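Local coordinates for protein UDP-N-acetylglucosamine 2-epimerase (Listeria monocytogenes, PDB 3OT5) that probably interconverts UDP-N-acetylglucosamine and UDP-N-acetylmannosamine by epimerisation at C2 of the sugar, at residues R249-S254 against E354-L359; E239-M244 against P268-K273. All coordinates share one frame; numbering follows the deposited sequence.

Overall arrangement
Both contacts lie in the C-terminal Rossmann-like domain, built on the six-stranded parallel sheet, and both use helix 240-254: contact 2 its first turn, contact 1 its last. At one end the helix meets helix 268-278, and at the other helix 348-360, with the contact centres 19 Å apart. Contact 1 is a buried, wholly apolar meeting of isoleucine, alanine and leucines. Contact 2 is only partly buried: a methionine and a valine meet on the side facing the sheet, whereas a glutamine and a lysine approach each other nearer solvent. Neither contact has a hydrogen bond between its segments.

Contact 1: R249-S254 against E354-L359; sequences REIVES and EALDLL
Ile251 carries the apolar contact, meeting Ala355, Leu356 and Leu359 on one side of helix 348-360. Its two branches divide the work. CG1 lies beside the backbone N (chi1 -65°), which sends this branch to the methyl of Ala355, with Ile251 CG1 4.0 Å from Ala355 CB. The other branch meets the leucines: Ile251 CG2 is 3.7 Å from Leu359 CD1, the two side chains crossing at about a right angle, and a looser 4.4 Å from Leu356 CD2. The segment axes, 10.6 Å apart at their closest, run in the same general direction at 33° to each other.

No polar bond crosses between the segments; two side-chain bonds lie within 249-254. In a salt bridge one turn long, Glu253 OE2 receives Arg249 NE at 2.7 Å on its anti lone pair, the oxygen lying 18° out of the guanidinium plane. Ser254 OG folds back to Glu250 O at 2.7 Å; that carbonyl also accepts the backbone N of Ser254, the two donors reaching opposite faces of its plane.

Phe306 of strand 302-307 touches both Ile251 and Ala355, while Tyr303 of the same strand touches Leu359, so the two helices pack together over this strand of the Rossmann-like domain.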
# COMPACT_ATOMS: atom_id res chain seq x y z
N ARG A 249 -10.08 24.09 7.53
CA ARG A 249 -10.29 25.48 7.14
C ARG A 249 -9.71 26.35 8.25
O ARG A 249 -8.92 27.27 8.00
CB ARG A 249 -11.77 25.78 7.01
CG ARG A 249 -12.14 27.23 6.76
CD ARG A 249 -11.86 27.71 5.34
NE ARG A 249 -12.25 29.11 5.19
CZ ARG A 249 -12.47 29.73 4.03
NH1 ARG A 249 -12.42 29.07 2.89
NH2 ARG A 249 -12.81 31.02 4.03
N GLU A 250 -10.10 26.04 9.47
CA GLU A 250 -9.65 26.79 10.64
C GLU A 250 -8.13 26.68 10.87
O GLU A 250 -7.50 27.64 11.33
CB GLU A 250 -10.44 26.37 11.89
CG GLU A 250 -10.14 27.19 13.13
CD GLU A 250 -11.09 26.92 14.29
OE1 GLU A 250 -10.76 27.31 15.43
OE2 GLU A 250 -12.17 26.32 14.07
N ILE A 251 -7.55 25.52 10.56
CA ILE A 251 -6.11 25.33 10.70
C ILE A 251 -5.42 26.27 9.72
O ILE A 251 -4.48 27.01 10.08
CB ILE A 251 -5.68 23.86 10.40
CG1 ILE A 251 -6.27 22.89 11.42
CG2 ILE A 251 -4.17 23.71 10.42
CD1 ILE A 251 -6.05 21.41 11.06
N VAL A 252 -5.91 26.28 8.48
CA VAL A 252 -5.37 27.14 7.44
C VAL A 252 -5.50 28.62 7.77
O VAL A 252 -4.54 29.38 7.58
CB VAL A 252 -6.03 26.85 6.08
CG1 VAL A 252 -5.65 27.91 5.05
CG2 VAL A 252 -5.64 25.46 5.61
N GLU A 253 -6.65 29.04 8.28
CA GLU A 253 -6.85 30.46 8.65
C GLU A 253 -5.99 30.88 9.84
O GLU A 253 -5.50 32.00 9.89
CB GLU A 253 -8.32 30.75 8.96
CG GLU A 253 -9.26 30.61 7.77
CD GLU A 253 -10.70 30.96 8.10
OE1 GLU A 253 -10.94 31.60 9.15
OE2 GLU A 253 -11.59 30.62 7.29
N SER A 254 -5.81 29.97 10.79
CA SER A 254 -5.03 30.24 12.00
C SER A 254 -3.53 30.26 11.78
O SER A 254 -2.80 30.91 12.54
CB SER A 254 -5.37 29.19 13.06
OG SER A 254 -6.75 29.22 13.38
N GLU A 354 -4.42 18.70 17.32
CA GLU A 354 -3.35 17.82 16.91
C GLU A 354 -2.56 18.40 15.75
O GLU A 354 -1.35 18.25 15.68
CB GLU A 354 -3.91 16.45 16.56
CG GLU A 354 -2.89 15.37 16.76
CD GLU A 354 -2.63 15.13 18.24
OE1 GLU A 354 -1.46 15.01 18.64
OE2 GLU A 354 -3.62 15.10 19.01
N ALA A 355 -3.25 19.06 14.83
CA ALA A 355 -2.58 19.69 13.70
C ALA A 355 -1.67 20.82 14.19
O ALA A 355 -0.48 20.87 13.88
CB ALA A 355 -3.60 20.23 12.73
N LEU A 356 -2.25 21.73 14.97
CA LEU A 356 -1.49 22.87 15.50
C LEU A 356 -0.26 22.40 16.26
O LEU A 356 0.82 22.96 16.10
CB LEU A 356 -2.38 23.75 16.38
CG LEU A 356 -3.56 24.41 15.68
CD1 LEU A 356 -4.25 25.40 16.61
CD2 LEU A 356 -3.11 25.11 14.42
N ASP A 357 -0.44 21.37 17.08
CA ASP A 357 0.67 20.79 17.85
C ASP A 357 1.85 20.54 16.93
O ASP A 357 2.96 21.02 17.19
CB ASP A 357 0.23 19.47 18.49
CG ASP A 357 1.35 18.78 19.27
OD1 ASP A 357 1.45 17.54 19.17
OD2 ASP A 357 2.13 19.48 19.95
N LEU A 358 1.60 19.80 15.85
CA LEU A 358 2.63 19.46 14.87
C LEU A 358 3.17 20.69 14.14
O LEU A 358 4.37 20.79 13.88
CB LEU A 358 2.10 18.45 13.86
CG LEU A 358 1.77 17.08 14.45
CD1 LEU A 358 1.18 16.15 13.41
CD2 LEU A 358 3.02 16.48 15.06
N LEU A 359 2.29 21.61 13.80
CA LEU A 359 2.70 22.82 13.11
C LEU A 359 3.53 23.79 13.99
O LEU A 359 4.49 24.39 13.51
CB LEU A 359 1.48 23.55 12.53
CG LEU A 359 0.78 22.82 11.38
CD1 LEU A 359 -0.56 23.47 11.06
CD2 LEU A 359 1.69 22.79 10.14

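Contact 2: E239-M244 against P268-K273; sequences EPMQGM and PAVREK
Met241 and Gln242 lie across from Val270 and Lys273 where the first turn of each helix runs beside the other. The nearest CA atoms are those of Gln242 and Lys273, 6.5 Å apart, while Met241 CA and Val270 CA are separated by 7.4 Å. Each helix is held by its own backbone bonds, among them Met244 N to Pro240 O at 3.1 Å and Glu272 N to Pro268 O at 2.9 Å; no hydrogen bond joins one segment to the other, and the meeting depends on side chains.

The apolar part is a single methyl-to-methyl approach, Met241 CE lying 4.0 Å from Val270 CG1. The methionine chain bends at chi2 (64°) and then runs straight through the sulfur to its terminal methyl, crossing the valine side chain at about a right angle. Both residues are buried.

On the more open side, Gln242 and Lys273 also cross nearly at right angles. The glutamine is extended beyond CG; beyond its own CG the lysine runs extended and bends only at its last torsion (chi4 -61°). Gln242 OE1 and Lys273 NZ remain 4.2 Å apart, too far for a hydrogen bond. On the other end of the same amide, Gln242 NE2 makes a weak hydrogen bond to Glu246 OE1, one turn along the same helix.

Tyr262 of strand 258-263 touches both Met241 and Val270, placing their meeting against the parallel sheet. Farther along helix 240-254, Phe245 packs on Val270 and Lys273, while Leu237 of the short helix 234-237 adds to the apolar surroundings of Val270. Helix 240-254, strand 258-263 and helix 268-278 follow one another in the alternating helix-strand order of the Rossmann-like domain, the two helices neighbours beside the sheet.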
# COMPACT_ATOMS: atom_id res chain seq x y z
N GLU A 239 -21.69 12.27 7.84
CA GLU A 239 -21.87 13.55 8.55
C GLU A 239 -20.59 14.13 9.15
O GLU A 239 -20.47 15.36 9.26
CB GLU A 239 -23.00 13.45 9.60
CG GLU A 239 -22.81 12.44 10.77
CD GLU A 239 -21.76 12.86 11.80
OE1 GLU A 239 -21.20 13.98 11.69
OE2 GLU A 239 -21.49 12.07 12.73
N PRO A 240 -19.62 13.28 9.53
CA PRO A 240 -18.39 13.84 10.12
C PRO A 240 -17.58 14.68 9.15
O PRO A 240 -16.75 15.48 9.58
CB PRO A 240 -17.58 12.59 10.52
CG PRO A 240 -18.58 11.48 10.60
CD PRO A 240 -19.59 11.80 9.54
N MET A 241 -17.83 14.52 7.86
CA MET A 241 -17.07 15.22 6.85
C MET A 241 -17.11 16.73 7.07
O MET A 241 -16.08 17.40 6.98
CB MET A 241 -17.60 14.88 5.45
CG MET A 241 -16.56 15.05 4.37
SD MET A 241 -15.18 13.88 4.61
CE MET A 241 -14.12 14.25 3.21
N GLN A 242 -18.29 17.26 7.38
CA GLN A 242 -18.43 18.70 7.60
C GLN A 242 -17.51 19.20 8.72
O GLN A 242 -16.80 20.18 8.53
CB GLN A 242 -19.89 19.06 7.90
CG GLN A 242 -20.10 20.54 8.20
CD GLN A 242 -21.56 20.90 8.30
OE1 GLN A 242 -22.41 20.22 7.74
NE2 GLN A 242 -21.85 22.00 8.99
N GLY A 243 -17.53 18.53 9.86
CA GLY A 243 -16.68 18.92 10.98
C GLY A 243 -15.21 18.89 10.59
O GLY A 243 -14.43 19.76 10.98
N MET A 244 -14.83 17.88 9.80
CA MET A 244 -13.44 17.74 9.37
C MET A 244 -12.99 18.87 8.43
O MET A 244 -11.89 19.39 8.61
CB MET A 244 -13.19 16.35 8.77
CG MET A 244 -13.47 15.23 9.78
SD MET A 244 -12.98 13.58 9.27
CE MET A 244 -13.84 13.41 7.71
N PRO A 268 -20.70 13.87 -5.01
CA PRO A 268 -21.19 15.25 -5.11
C PRO A 268 -21.51 15.92 -3.78
O PRO A 268 -21.19 17.10 -3.60
CB PRO A 268 -22.47 15.09 -5.94
CG PRO A 268 -22.28 13.85 -6.71
CD PRO A 268 -21.49 12.94 -5.84
N ALA A 269 -22.15 15.19 -2.86
CA ALA A 269 -22.49 15.75 -1.55
C ALA A 269 -21.22 16.14 -0.80
O ALA A 269 -21.18 17.16 -0.10
CB ALA A 269 -23.31 14.76 -0.74
N VAL A 270 -20.17 15.34 -0.95
CA VAL A 270 -18.89 15.61 -0.31
C VAL A 270 -18.24 16.85 -0.94
O VAL A 270 -17.74 17.73 -0.22
CB VAL A 270 -17.92 14.40 -0.43
CG1 VAL A 270 -16.51 14.77 0.05
CG2 VAL A 270 -18.48 13.20 0.33
N ARG A 271 -18.26 16.93 -2.26
CA ARG A 271 -17.68 18.08 -2.96
C ARG A 271 -18.38 19.37 -2.61
O ARG A 271 -17.75 20.39 -2.40
CB ARG A 271 -17.73 17.90 -4.47
CG ARG A 271 -16.85 16.79 -4.93
CD ARG A 271 -16.53 16.92 -6.39
NE ARG A 271 -15.52 15.94 -6.74
CZ ARG A 271 -14.84 15.93 -7.88
NH1 ARG A 271 -15.03 16.89 -8.77
NH2 ARG A 271 -13.94 14.98 -8.10
N GLU A 272 -19.70 19.30 -2.56
CA GLU A 272 -20.52 20.45 -2.22
C GLU A 272 -20.12 20.98 -0.85
O GLU A 272 -20.01 22.19 -0.66
CB GLU A 272 -22.00 20.05 -2.27
CG GLU A 272 -23.00 21.14 -1.91
CD GLU A 272 -24.45 20.66 -2.08
OE1 GLU A 272 -24.66 19.61 -2.73
OE2 GLU A 272 -25.37 21.34 -1.58
N LYS A 273 -19.86 20.09 0.11
CA LYS A 273 -19.44 20.50 1.45
C LYS A 273 -18.04 21.09 1.39
O LYS A 273 -17.74 22.04 2.10
CB LYS A 273 -19.47 19.32 2.44
CG LYS A 273 -20.87 18.76 2.74
CD LYS A 273 -20.78 17.53 3.65
CE LYS A 273 -22.15 16.85 3.83
NZ LYS A 273 -23.16 17.74 4.46